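Local coordinates for protein beta-Ala-His dipeptidase (Homo sapiens, PDB 3DLJ) that hydrolyses carnosine, anserine and other Xaa-His dipeptides as a secreted, homodimeric, zinc-dependent metallopeptidase of the M20 family that binds two zinc ions per subunit, at residues V73-P77 against I88-I92; Y137-D143 against H456-I462; A150-V155 against F474-F478; L325-E331 against V347-I353. The contacts are given in a common frame with arbitrary orientation. Residue numbers count along the deposited sequence, not the author numbering.

How the contacts relate
Along the chain contact 1 comes first and closes before the others open. Contacts 2 and 3 interlock: both use helix 141-160, and their second segments lie on strand 461-463 and on helix 464-482, which follows it directly. The late part of the chain thus returns to this early helix at two places, with centres 21 Å apart. Contact 4 is formed wholly by residues between the segments of contacts 2 and 3, in a separate mixed sheet; its centre is 23 Å from that of contact 2 and 39 Å from that of contact 3. Contact 1, bordering the six-stranded sheet, has its centre 25 to 31 Å from the others. Contact 2 supplies Asp143 and His456 to the zinc sites.

Contact 1 (V73-P77 against I88-I92); sequences VDMGP and IPPVI
Residues 73-77 and 88-92 run antiparallel, with end-to-end directions 166° apart, and bury 373 Å² between them. The second segment is extended throughout (phi -60° to -99°, psi 125° to 156°). It starts at Ile88, whose N donates to Gly76 O at 3.0 Å. The Ile88 side chain (m, t) points at the opposing segment: its CG2 lies 3.7 Å from Met75 CB, and its CD1 lies 3.2 Å from Pro77 O. A water accepts from Met75 N (3.0 Å) and donates to Ile88 O (2.5 Å), filling the gap where the backbones do not pair directly. The CA-CB bond of Pro89 points away, and its ring touches Leu52 and Met176, but its O is 3.3 Å from Met75 CG. Pro90 lacks an amide hydrogen, and its CA makes a CA-H...O contact of 3.1 Å with Val73 O. Val91 forms an antiparallel hydrogen-bonded pair with Val73, CA-CA 5.1 Å: Val73 N to Val91 O is 2.8 Å, and Val91 N to Val73 O is 3.2 Å. Met75, in an mmm rotamer, folds back so that CE meets Val91 CG2 at 3.5 Å; both residues touch Leu187 of helix 184-191. Ile92 carries the strand on toward Ile173. Regular pairing of edge strand 69-73 with strand 91-96 thus ends at Val73-Val91, giving way to a water-bridged, partly paired loop at the edge of the six-stranded mixed sheet.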
loop_
_atom_site.group_PDB
_atom_site.type_symbol
_atom_site.label_atom_id
_atom_site.label_comp_id
_atom_site.label_asym_id
_atom_site.label_seq_id
_atom_site.Cartn_x
_atom_site.Cartn_y
_atom_site.Cartn_z
ATOM N N VAL A 73 -6.910 20.937 -5.256
ATOM C CA VAL A 73 -5.699 21.751 -5.156
ATOM C C VAL A 73 -4.734 21.479 -6.315
ATOM O O VAL A 73 -4.285 20.343 -6.510
ATOM C CB VAL A 73 -4.955 21.440 -3.823
ATOM C CG1 VAL A 73 -3.667 22.257 -3.702
ATOM C CG2 VAL A 73 -5.876 21.654 -2.623
ATOM N N ASP A 74 -4.401 22.528 -7.065
ATOM C CA ASP A 74 -3.438 22.425 -8.153
ATOM C C ASP A 74 -2.054 22.055 -7.587
ATOM O O ASP A 74 -1.545 22.720 -6.678
ATOM C CB ASP A 74 -3.404 23.734 -8.961
ATOM N N MET A 75 -1.468 20.976 -8.098
ATOM C CA MET A 75 -0.222 20.448 -7.542
ATOM C C MET A 75 1.045 20.764 -8.367
ATOM O O MET A 75 2.168 20.529 -7.900
ATOM C CB MET A 75 -0.335 18.932 -7.312
ATOM C CG MET A 75 -1.499 18.500 -6.415
ATOM S SD MET A 75 -1.432 19.236 -4.774
ATOM C CE MET A 75 -0.210 18.192 -3.968
ATOM N N GLY A 76 0.861 21.288 -9.581
ATOM C CA GLY A 76 1.983 21.641 -10.458
ATOM C C GLY A 76 2.664 20.436 -11.099
ATOM O O GLY A 76 2.142 19.333 -11.020
ATOM N N PRO A 77 3.837 20.648 -11.749
ATOM C CA PRO A 77 4.562 19.620 -12.521
ATOM C C PRO A 77 5.306 18.538 -11.729
ATOM O O PRO A 77 5.774 18.768 -10.608
ATOM C CB PRO A 77 5.573 20.437 -13.350
ATOM C CG PRO A 77 5.165 21.888 -13.175
ATOM C CD PRO A 77 4.513 21.955 -11.833
ATOM N N ILE A 88 0.889 16.924 -12.177
ATOM C CA ILE A 88 0.413 16.090 -11.069
ATOM C C ILE A 88 -1.096 16.312 -10.943
ATOM O O ILE A 88 -1.561 17.457 -11.098
ATOM C CB ILE A 88 1.127 16.450 -9.744
ATOM C CG1 ILE A 88 2.641 16.235 -9.870
ATOM C CG2 ILE A 88 0.610 15.637 -8.577
ATOM C CD1 ILE A 88 3.450 17.198 -8.985
ATOM N N PRO A 89 -1.874 15.218 -10.726
ATOM C CA PRO A 89 -3.304 15.307 -10.415
ATOM C C PRO A 89 -3.596 16.098 -9.142
ATOM O O PRO A 89 -2.822 16.001 -8.177
ATOM C CB PRO A 89 -3.714 13.836 -10.221
ATOM C CG PRO A 89 -2.455 13.123 -9.953
ATOM C CD PRO A 89 -1.459 13.807 -10.843
ATOM N N PRO A 90 -4.715 16.858 -9.128
ATOM C CA PRO A 90 -5.042 17.667 -7.961
ATOM C C PRO A 90 -5.272 16.811 -6.738
ATOM O O PRO A 90 -5.564 15.613 -6.854
ATOM C CB PRO A 90 -6.333 18.406 -8.369
ATOM C CG PRO A 90 -6.927 17.591 -9.457
ATOM C CD PRO A 90 -5.722 17.011 -10.195
ATOM N N VAL A 91 -5.081 17.407 -5.571
ATOM C CA VAL A 91 -5.413 16.727 -4.346
ATOM C C VAL A 91 -6.790 17.258 -3.928
ATOM O O VAL A 91 -7.021 18.468 -3.928
ATOM C CB VAL A 91 -4.350 16.930 -3.252
ATOM C CG1 VAL A 91 -4.894 16.483 -1.909
ATOM C CG2 VAL A 91 -3.069 16.130 -3.587
ATOM N N ILE A 92 -7.708 16.347 -3.620
ATOM C CA ILE A 92 -8.976 16.762 -3.071
ATOM C C ILE A 92 -8.810 17.006 -1.587
ATOM O O ILE A 92 -8.315 16.141 -0.861
ATOM C CB ILE A 92 -10.089 15.739 -3.329
ATOM C CG1 ILE A 92 -10.398 15.699 -4.824
ATOM C CG2 ILE A 92 -11.349 16.075 -2.475
ATOM C CD1 ILE A 92 -11.320 14.592 -5.213
HETATM O O HOH W 1 -2.994 19.275 -10.114
#

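Contact 2 (Y137-D143 against H456-I462); sequences YGRGATD and HSQNEKI. With ZN (zinc ion), chain C; ZN (zinc ion), chain D.
This buried contact joins the start of helix 141-160 to the loop before strand 461-463 at the di-zinc site of the M20 peptidase fold, covering 649 Å². Tyr137 and Lys461 form an antiparallel non-hydrogen-bonded pair (CA-CA 4.0 Å), with Lys461 CB over the Tyr137 ring face, 3.9 Å from its centroid. Next, Gly138 N donates to Glu460 O at 2.8 Å. Gly138 to Ala141 make a type II turn, which wraps the extended (t, t) Glu460 side chain. Glu460 OE1 accepts from Gly140 N (3.0 Å) and forms a salt bridge with Arg139 NH2 (2.9 Å); OE2 accepts from Thr142 N (3.0 Å) and Asp143 N (2.9 Å). Arg139 NH2 also donates to Ser457 O at 2.9 Å, while Arg139 NE reaches Gln114 O. His110 and Asp206 complete the chain D zinc site and Glu178 the chain C site. Asp143 (t) bridges the metals: its OD1 lies 2.0 Å from the chain D zinc and its OD2 2.2 Å from the chain C zinc, which His456 NE2 binds at 2.0 Å.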
loop_
_atom_site.group_PDB
_atom_site.type_symbol
_atom_site.label_atom_id
_atom_site.label_comp_id
_atom_site.label_asym_id
_atom_site.label_seq_id
_atom_site.Cartn_x
_atom_site.Cartn_y
_atom_site.Cartn_z
ATOM N N TYR A 137 -13.231 -8.538 -9.274
ATOM C CA TYR A 137 -11.882 -8.520 -9.854
ATOM C C TYR A 137 -11.642 -7.286 -10.705
ATOM O O TYR A 137 -12.462 -6.954 -11.559
ATOM C CB TYR A 137 -11.667 -9.761 -10.720
ATOM C CG TYR A 137 -11.399 -11.006 -9.923
ATOM C CD1 TYR A 137 -12.408 -11.913 -9.637
ATOM C CD2 TYR A 137 -10.115 -11.286 -9.469
ATOM C CE1 TYR A 137 -12.143 -13.068 -8.901
ATOM C CE2 TYR A 137 -9.848 -12.421 -8.733
ATOM C CZ TYR A 137 -10.849 -13.307 -8.465
ATOM O OH TYR A 137 -10.540 -14.427 -7.719
ATOM N N GLY A 138 -10.508 -6.619 -10.485
ATOM C CA GLY A 138 -10.190 -5.424 -11.227
ATOM C C GLY A 138 -9.066 -4.675 -10.568
ATOM O O GLY A 138 -8.882 -4.765 -9.344
ATOM N N ARG A 139 -8.308 -3.934 -11.364
ATOM C CA ARG A 139 -7.227 -3.118 -10.816
ATOM C C ARG A 139 -7.781 -1.937 -9.992
ATOM O O ARG A 139 -8.595 -1.150 -10.478
ATOM C CB ARG A 139 -6.286 -2.637 -11.941
ATOM C CG ARG A 139 -5.326 -1.545 -11.513
ATOM C CD ARG A 139 -4.335 -2.039 -10.397
ATOM N NE ARG A 139 -3.211 -2.775 -10.983
ATOM C CZ ARG A 139 -2.862 -4.032 -10.698
ATOM N NH1 ARG A 139 -1.824 -4.556 -11.329
ATOM N NH2 ARG A 139 -3.516 -4.767 -9.778
ATOM N N GLY A 140 -7.323 -1.824 -8.744
ATOM C CA GLY A 140 -7.824 -0.797 -7.818
ATOM C C GLY A 140 -9.017 -1.221 -6.973
ATOM O O GLY A 140 -9.534 -0.411 -6.201
ATOM N N ALA A 141 -9.480 -2.463 -7.126
ATOM C CA ALA A 141 -10.655 -2.950 -6.366
ATOM C C ALA A 141 -10.432 -2.875 -4.865
ATOM O O ALA A 141 -11.295 -2.392 -4.137
ATOM C CB ALA A 141 -11.042 -4.387 -6.777
ATOM N N THR A 142 -9.281 -3.374 -4.411
ATOM C CA THR A 142 -8.866 -3.261 -3.002
ATOM C C THR A 142 -7.900 -2.052 -2.792
ATOM O O THR A 142 -7.942 -1.395 -1.757
ATOM C CB THR A 142 -8.223 -4.583 -2.481
ATOM O OG1 THR A 142 -8.555 -4.768 -1.097
ATOM C CG2 THR A 142 -6.707 -4.566 -2.612
ATOM N N ASP A 143 -7.067 -1.761 -3.783
ATOM C CA ASP A 143 -5.986 -0.749 -3.671
ATOM C C ASP A 143 -6.087 0.385 -4.739
ATOM O O ASP A 143 -5.450 0.296 -5.786
ATOM C CB ASP A 143 -4.642 -1.488 -3.795
ATOM C CG ASP A 143 -3.430 -0.616 -3.484
ATOM O OD1 ASP A 143 -3.576 0.513 -2.954
ATOM O OD2 ASP A 143 -2.300 -1.089 -3.775
ATOM N N HIS A 456 -1.360 -4.957 -6.269
ATOM C CA HIS A 456 -0.121 -4.801 -7.077
ATOM C C HIS A 456 0.221 -6.060 -7.878
ATOM O O HIS A 456 1.396 -6.271 -8.222
ATOM C CB HIS A 456 1.084 -4.472 -6.189
ATOM C CG HIS A 456 0.983 -3.172 -5.460
ATOM N ND1 HIS A 456 2.098 -2.452 -5.071
ATOM C CD2 HIS A 456 -0.090 -2.461 -5.039
ATOM C CE1 HIS A 456 1.711 -1.344 -4.459
ATOM N NE2 HIS A 456 0.386 -1.327 -4.425
ATOM N N SER A 457 -0.771 -6.912 -8.134
ATOM C CA SER A 457 -0.579 -8.166 -8.858
ATOM C C SER A 457 -1.653 -8.325 -9.904
ATOM O O SER A 457 -2.578 -7.522 -9.962
ATOM C CB SER A 457 -0.691 -9.365 -7.913
ATOM O OG SER A 457 0.267 -9.236 -6.889
ATOM N N GLN A 458 -1.518 -9.379 -10.703
ATOM C CA GLN A 458 -2.538 -9.821 -11.642
ATOM C C GLN A 458 -3.697 -10.361 -10.835
ATOM O O GLN A 458 -3.487 -10.979 -9.790
ATOM C CB GLN A 458 -2.020 -10.951 -12.544
ATOM C CG GLN A 458 -0.610 -10.773 -13.053
ATOM C CD GLN A 458 0.408 -11.489 -12.191
ATOM O OE1 GLN A 458 0.345 -11.449 -10.967
ATOM N NE2 GLN A 458 1.357 -12.162 -12.838
ATOM N N ASN A 459 -4.908 -10.133 -11.333
ATOM C CA ASN A 459 -6.139 -10.672 -10.737
ATOM C C ASN A 459 -6.399 -10.173 -9.311
ATOM O O ASN A 459 -6.819 -10.936 -8.435
ATOM C CB ASN A 459 -6.160 -12.205 -10.871
ATOM C CG ASN A 459 -5.949 -12.658 -12.319
ATOM O OD1 ASN A 459 -6.702 -12.263 -13.203
ATOM N ND2 ASN A 459 -4.911 -13.446 -12.566
ATOM N N GLU A 460 -6.115 -8.886 -9.096
ATOM C CA GLU A 460 -6.568 -8.135 -7.924
ATOM C C GLU A 460 -8.096 -8.168 -7.813
ATOM O O GLU A 460 -8.785 -8.073 -8.806
ATOM C CB GLU A 460 -6.129 -6.662 -8.030
ATOM C CG GLU A 460 -6.508 -5.862 -6.798
ATOM C CD GLU A 460 -6.188 -4.402 -6.880
ATOM O OE1 GLU A 460 -5.403 -3.963 -7.777
ATOM O OE2 GLU A 460 -6.703 -3.679 -5.994
ATOM N N LYS A 461 -8.602 -8.273 -6.593
ATOM C CA LYS A 461 -10.043 -8.241 -6.319
ATOM C C LYS A 461 -10.256 -7.592 -4.954
ATOM O O LYS A 461 -9.315 -7.455 -4.162
ATOM C CB LYS A 461 -10.624 -9.670 -6.275
ATOM C CG LYS A 461 -9.873 -10.533 -5.260
ATOM C CD LYS A 461 -10.697 -11.579 -4.628
ATOM C CE LYS A 461 -9.913 -12.380 -3.592
ATOM N NZ LYS A 461 -10.144 -11.871 -2.215
ATOM N N ILE A 462 -11.505 -7.212 -4.690
ATOM C CA ILE A 462 -12.001 -7.086 -3.347
ATOM C C ILE A 462 -13.224 -7.994 -3.272
ATOM O O ILE A 462 -13.983 -8.088 -4.254
ATOM C CB ILE A 462 -12.317 -5.611 -2.937
ATOM C CG1 ILE A 462 -12.510 -5.520 -1.406
ATOM C CG2 ILE A 462 -13.522 -5.023 -3.746
ATOM C CD1 ILE A 462 -12.665 -4.132 -0.876
HETATM ZN ZN ZN C . -0.655 0.314 -3.850
HETATM ZN ZN ZN D . -2.932 1.966 -1.816
#

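Contact 3 (A150-V155 against F474-F478); sequences AWINAV and FAAFF
Two helical segments, 150-155 and 474-478, cross at a signed angle of -61°, with axes 9.3 Å apart at closest approach; the segments bury 370 Å², both sides summed. The closest CA atoms are those of the alanines, Ala154 CA to Ala475 CA 5.3 Å; Trp151 CA lies 6.0 Å from Phe474 CA. Ala154 points its CB at the other helix as a low bump, entering the hollow formed by Phe474 CB (3.9 Å), Ala475 N (3.8 Å) and Phe478 CE1 (4.0 Å). The larger projections interlock beside it. Trp151, chi1 t and chi2 -89°, sets its indole edge on Phe474 and offers one face to Phe478, both with chi1 m. The edge meets the face of the Phe474 ring, with six-membered-ring centroids 4.9 Å apart and planes at 70°; Phe478 sets its edge against the indole face, centroids 5.0 Å apart and planes at 81°. Two T-shaped pairs thus make one aromatic cluster. Phe474 CD2 comes within 3.3 Å of Trp151 N, Phe477 CD2 lies 4.1 Å from Trp151 CZ3, and Val155 CG2 lies 3.6 Å from Phe478 CZ. No hydrogen bond crosses; the side-chain contacts are apolar and aromatic. Phe477 also touches Ala407, Ala408 and Ala411 of helix 403-416. Trp151 stacks on Phe107 and meets Phe171, and Ile169 touches Val155 and Phe478, packing helices 141-160 and 464-482 against the mixed sheet through strands 104-110 and 168-174.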
loop_
_atom_site.group_PDB
_atom_site.type_symbol
_atom_site.label_atom_id
_atom_site.label_comp_id
_atom_site.label_asym_id
_atom_site.label_seq_id
_atom_site.Cartn_x
_atom_site.Cartn_y
_atom_site.Cartn_z
ATOM N N ALA A 150 -16.224 2.615 -0.132
ATOM C CA ALA A 150 -16.896 2.081 1.039
ATOM C C ALA A 150 -17.122 3.168 2.099
ATOM O O ALA A 150 -18.210 3.244 2.692
ATOM C CB ALA A 150 -16.128 0.912 1.618
ATOM N N TRP A 151 -16.096 3.993 2.316
ATOM C CA TRP A 151 -16.148 5.181 3.179
ATOM C C TRP A 151 -17.133 6.204 2.659
ATOM O O TRP A 151 -17.995 6.678 3.414
ATOM C CB TRP A 151 -14.742 5.828 3.313
ATOM C CG TRP A 151 -14.680 7.019 4.243
ATOM C CD1 TRP A 151 -14.885 8.332 3.905
ATOM C CD2 TRP A 151 -14.385 7.017 5.662
ATOM N NE1 TRP A 151 -14.752 9.140 5.019
ATOM C CE2 TRP A 151 -14.429 8.368 6.102
ATOM C CE3 TRP A 151 -14.066 6.012 6.596
ATOM C CZ2 TRP A 151 -14.176 8.738 7.436
ATOM C CZ3 TRP A 151 -13.812 6.388 7.934
ATOM C CH2 TRP A 151 -13.871 7.735 8.330
ATOM N N ILE A 152 -17.016 6.539 1.368
ATOM C CA ILE A 152 -17.935 7.493 0.727
ATOM C C ILE A 152 -19.387 6.991 0.734
ATOM O O ILE A 152 -20.324 7.770 0.971
ATOM C CB ILE A 152 -17.480 7.875 -0.718
ATOM C CG1 ILE A 152 -16.290 8.847 -0.667
ATOM C CG2 ILE A 152 -18.658 8.464 -1.535
ATOM C CD1 ILE A 152 -15.526 9.012 -2.004
ATOM N N ASN A 153 -19.573 5.702 0.456
ATOM C CA ASN A 153 -20.903 5.102 0.441
ATOM C C ASN A 153 -21.543 5.117 1.837
ATOM O O ASN A 153 -22.706 5.441 1.946
ATOM C CB ASN A 153 -20.876 3.681 -0.159
ATOM C CG ASN A 153 -20.529 3.669 -1.667
ATOM O OD1 ASN A 153 -20.672 4.658 -2.342
ATOM N ND2 ASN A 153 -20.082 2.533 -2.174
ATOM N N ALA A 154 -20.785 4.775 2.891
ATOM C CA ALA A 154 -21.244 4.953 4.280
ATOM C C ALA A 154 -21.813 6.364 4.563
ATOM O O ALA A 154 -22.914 6.501 5.122
ATOM C CB ALA A 154 -20.128 4.596 5.294
ATOM N N VAL A 155 -21.050 7.395 4.212
ATOM C CA VAL A 155 -21.497 8.786 4.353
ATOM C C VAL A 155 -22.785 9.034 3.580
ATOM O O VAL A 155 -23.698 9.680 4.082
ATOM C CB VAL A 155 -20.423 9.809 3.877
ATOM C CG1 VAL A 155 -21.017 11.213 3.840
ATOM C CG2 VAL A 155 -19.218 9.794 4.784
ATOM N N PHE A 474 -17.561 1.349 8.560
ATOM C CA PHE A 474 -17.340 2.777 8.558
ATOM C C PHE A 474 -18.527 3.554 9.160
ATOM O O PHE A 474 -18.338 4.527 9.906
ATOM C CB PHE A 474 -16.973 3.268 7.135
ATOM C CG PHE A 474 -15.591 2.864 6.668
ATOM C CD1 PHE A 474 -14.535 2.688 7.575
ATOM C CD2 PHE A 474 -15.323 2.705 5.297
ATOM C CE1 PHE A 474 -13.236 2.334 7.129
ATOM C CE2 PHE A 474 -14.012 2.351 4.822
ATOM C CZ PHE A 474 -12.979 2.174 5.741
ATOM N N ALA A 475 -19.748 3.148 8.817
ATOM C CA ALA A 475 -20.973 3.741 9.422
ATOM C C ALA A 475 -20.985 3.663 10.976
ATOM O O ALA A 475 -21.162 4.684 11.670
ATOM C CB ALA A 475 -22.221 3.090 8.829
ATOM N N ALA A 476 -20.768 2.464 11.517
ATOM C CA ALA A 476 -20.656 2.269 12.966
ATOM C C ALA A 476 -19.547 3.145 13.599
ATOM O O ALA A 476 -19.709 3.677 14.716
ATOM C CB ALA A 476 -20.416 0.786 13.282
ATOM N N PHE A 477 -18.440 3.285 12.867
ATOM C CA PHE A 477 -17.245 3.973 13.319
ATOM C C PHE A 477 -17.486 5.472 13.489
ATOM O O PHE A 477 -17.043 6.061 14.486
ATOM C CB PHE A 477 -16.092 3.680 12.346
ATOM C CG PHE A 477 -14.796 4.348 12.699
ATOM C CD1 PHE A 477 -14.052 3.937 13.809
ATOM C CD2 PHE A 477 -14.297 5.378 11.909
ATOM C CE1 PHE A 477 -12.829 4.539 14.120
ATOM C CE2 PHE A 477 -13.081 5.990 12.227
ATOM C CZ PHE A 477 -12.346 5.566 13.337
ATOM N N PHE A 478 -18.200 6.081 12.533
ATOM C CA PHE A 478 -18.612 7.490 12.656
ATOM C C PHE A 478 -19.214 7.733 14.036
ATOM O O PHE A 478 -18.887 8.719 14.712
ATOM C CB PHE A 478 -19.651 7.900 11.599
ATOM C CG PHE A 478 -19.173 7.793 10.177
ATOM C CD1 PHE A 478 -20.098 7.736 9.134
ATOM C CD2 PHE A 478 -17.825 7.722 9.874
ATOM C CE1 PHE A 478 -19.689 7.625 7.815
ATOM C CE2 PHE A 478 -17.408 7.605 8.553
ATOM C CZ PHE A 478 -18.344 7.558 7.522
#

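Contact 4 (L325-E331 against V347-I353); sequences LSIHGIE and VIGKFSI
Apolar side chains line one face of this antiparallel beta pair, which contains a classic beta bulge: Leu325 CD1 lies 3.9 Å from Ile353 CG1, Leu325 CG 4.2 Å from Phe351 CD1, and Ile327 CG1 4.1 Å from Phe351 CB. Farther along, Ile330 CG2 is 4.1 Å from Val347 CB. Helices 250-258 and 361-377 supply neighbours for this face. The strand axes are 169° apart in direction and approach to 4.5 Å. Leu325-Ile353, Ile327-Phe351 and Ile330-Gly349 are non-hydrogen-bonded pairs; Ser326-Ser352, Gly329-Lys350 and Glu331-Ile348 are hydrogen-bonded. The register shifts by one where His328 (psi -40°) and Gly329 both face Lys350: His328 N donates to Lys350 O at 2.8 Å, and Lys350 N to Gly329 O at 2.9 Å. Regular pairing flanks the bulge, with Ser326 N to Ser352 O at 3.1 Å and Glu331 N to Ile348 O at 2.8 Å. Strand 346-355 pairs next with strand 216-232, whose Tyr226 ring meets His328. On the face carrying Ser352, Lys350, Glu331 and Ile348, Lys350 NZ forms a salt bridge with Glu331 OE1 at 2.9 Å; at the bulge, His328 NE2 and Ser352 OG are hydrogen-bonded at 2.7 Å.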
loop_
_atom_site.group_PDB
_atom_site.type_symbol
_atom_site.label_atom_id
_atom_site.label_comp_id
_atom_site.label_asym_id
_atom_site.label_seq_id
_atom_site.Cartn_x
_atom_site.Cartn_y
_atom_site.Cartn_z
ATOM N N LEU A 325 14.455 -9.456 2.757
ATOM C CA LEU A 325 15.055 -8.990 1.518
ATOM C C LEU A 325 14.402 -9.675 0.314
ATOM O O LEU A 325 14.306 -10.906 0.281
ATOM C CB LEU A 325 16.578 -9.187 1.543
ATOM C CG LEU A 325 17.385 -8.574 0.378
ATOM C CD1 LEU A 325 18.801 -8.388 0.810
ATOM C CD2 LEU A 325 17.322 -9.407 -0.931
ATOM N N SER A 326 13.938 -8.871 -0.649
ATOM C CA SER A 326 13.326 -9.377 -1.877
ATOM C C SER A 326 13.991 -8.819 -3.127
ATOM O O SER A 326 14.182 -7.614 -3.242
ATOM C CB SER A 326 11.831 -9.030 -1.918
ATOM O OG SER A 326 11.163 -9.659 -0.858
ATOM N N ILE A 327 14.328 -9.702 -4.061
ATOM C CA ILE A 327 14.855 -9.282 -5.345
ATOM C C ILE A 327 13.675 -9.203 -6.293
ATOM O O ILE A 327 12.929 -10.168 -6.450
ATOM C CB ILE A 327 15.969 -10.241 -5.881
ATOM C CG1 ILE A 327 17.160 -10.290 -4.917
ATOM C CG2 ILE A 327 16.428 -9.818 -7.283
ATOM C CD1 ILE A 327 17.827 -11.680 -4.887
ATOM N N HIS A 328 13.502 -8.026 -6.884
ATOM C CA HIS A 328 12.341 -7.695 -7.689
ATOM C C HIS A 328 12.551 -7.985 -9.169
ATOM O O HIS A 328 11.646 -8.438 -9.836
ATOM C CB HIS A 328 11.960 -6.202 -7.482
ATOM C CG HIS A 328 11.782 -5.822 -6.036
ATOM N ND1 HIS A 328 10.947 -6.509 -5.180
ATOM C CD2 HIS A 328 12.362 -4.854 -5.290
ATOM C CE1 HIS A 328 10.999 -5.960 -3.979
ATOM N NE2 HIS A 328 11.851 -4.955 -4.022
ATOM N N GLY A 329 13.735 -7.695 -9.691
ATOM C CA GLY A 329 13.965 -7.827 -11.104
ATOM C C GLY A 329 15.243 -7.197 -11.578
ATOM O O GLY A 329 16.035 -6.682 -10.790
ATOM N N ILE A 330 15.431 -7.249 -12.893
ATOM C CA ILE A 330 16.554 -6.651 -13.571
ATOM C C ILE A 330 16.008 -5.795 -14.717
ATOM O O ILE A 330 15.140 -6.249 -15.473
ATOM C CB ILE A 330 17.501 -7.746 -14.128
ATOM C CG1 ILE A 330 18.072 -8.593 -12.973
ATOM C CG2 ILE A 330 18.600 -7.118 -15.018
ATOM C CD1 ILE A 330 18.967 -9.782 -13.366
ATOM N N GLU A 331 16.532 -4.575 -14.864
ATOM C CA GLU A 331 16.184 -3.705 -16.004
ATOM C C GLU A 331 17.386 -3.669 -16.990
ATOM O O GLU A 331 18.522 -3.686 -16.553
ATOM C CB GLU A 331 15.835 -2.302 -15.491
ATOM C CG GLU A 331 15.442 -1.253 -16.591
ATOM C CD GLU A 331 15.366 0.177 -16.043
ATOM O OE1 GLU A 331 15.236 0.357 -14.799
ATOM O OE2 GLU A 331 15.442 1.132 -16.863
ATOM N N VAL A 347 22.846 -2.999 -17.143
ATOM C CA VAL A 347 21.747 -3.637 -16.431
ATOM C C VAL A 347 21.622 -3.065 -15.017
ATOM O O VAL A 347 22.624 -2.621 -14.426
ATOM C CB VAL A 347 21.968 -5.175 -16.367
ATOM C CG1 VAL A 347 21.792 -5.789 -17.735
ATOM C CG2 VAL A 347 23.378 -5.485 -15.831
ATOM N N ILE A 348 20.398 -3.057 -14.490
ATOM C CA ILE A 348 20.112 -2.539 -13.151
ATOM C C ILE A 348 19.309 -3.579 -12.362
ATOM O O ILE A 348 18.165 -3.895 -12.710
ATOM C CB ILE A 348 19.305 -1.169 -13.180
ATOM C CG1 ILE A 348 19.873 -0.190 -14.222
ATOM C CG2 ILE A 348 19.321 -0.469 -11.789
ATOM C CD1 ILE A 348 19.182 1.157 -14.241
ATOM N N GLY A 349 19.913 -4.104 -11.304
ATOM C CA GLY A 349 19.225 -5.004 -10.403
ATOM C C GLY A 349 18.384 -4.195 -9.429
ATOM O O GLY A 349 18.781 -3.108 -9.018
ATOM N N LYS A 350 17.228 -4.736 -9.043
ATOM C CA LYS A 350 16.335 -4.085 -8.071
ATOM C C LYS A 350 16.012 -5.015 -6.926
ATOM O O LYS A 350 15.637 -6.182 -7.125
ATOM C CB LYS A 350 15.028 -3.648 -8.734
ATOM C CG LYS A 350 15.173 -3.021 -10.121
ATOM C CD LYS A 350 15.351 -1.523 -10.104
ATOM C CE LYS A 350 15.622 -1.041 -11.531
ATOM N NZ LYS A 350 14.381 -0.541 -12.203
ATOM N N PHE A 351 16.147 -4.494 -5.714
ATOM C CA PHE A 351 15.824 -5.250 -4.527
ATOM C C PHE A 351 15.577 -4.286 -3.372
ATOM O O PHE A 351 15.963 -3.128 -3.432
ATOM C CB PHE A 351 16.941 -6.269 -4.182
ATOM C CG PHE A 351 18.222 -5.639 -3.638
ATOM C CD1 PHE A 351 18.398 -5.464 -2.266
ATOM C CD2 PHE A 351 19.230 -5.229 -4.496
ATOM C CE1 PHE A 351 19.565 -4.914 -1.750
ATOM C CE2 PHE A 351 20.412 -4.665 -3.990
ATOM C CZ PHE A 351 20.580 -4.516 -2.615
ATOM N N SER A 352 14.919 -4.771 -2.332
ATOM C CA SER A 352 14.631 -3.923 -1.191
ATOM C C SER A 352 14.700 -4.726 0.093
ATOM O O SER A 352 14.555 -5.939 0.093
ATOM C CB SER A 352 13.259 -3.221 -1.339
ATOM O OG SER A 352 12.204 -4.154 -1.515
ATOM N N ILE A 353 14.929 -4.014 1.179
ATOM C CA ILE A 353 14.959 -4.580 2.501
ATOM C C ILE A 353 13.896 -3.868 3.341
ATOM O O ILE A 353 13.938 -2.643 3.533
ATOM C CB ILE A 353 16.377 -4.429 3.144
ATOM C CG1 ILE A 353 17.449 -5.078 2.247
ATOM C CG2 ILE A 353 16.406 -5.025 4.537
ATOM C CD1 ILE A 353 18.896 -4.818 2.680
#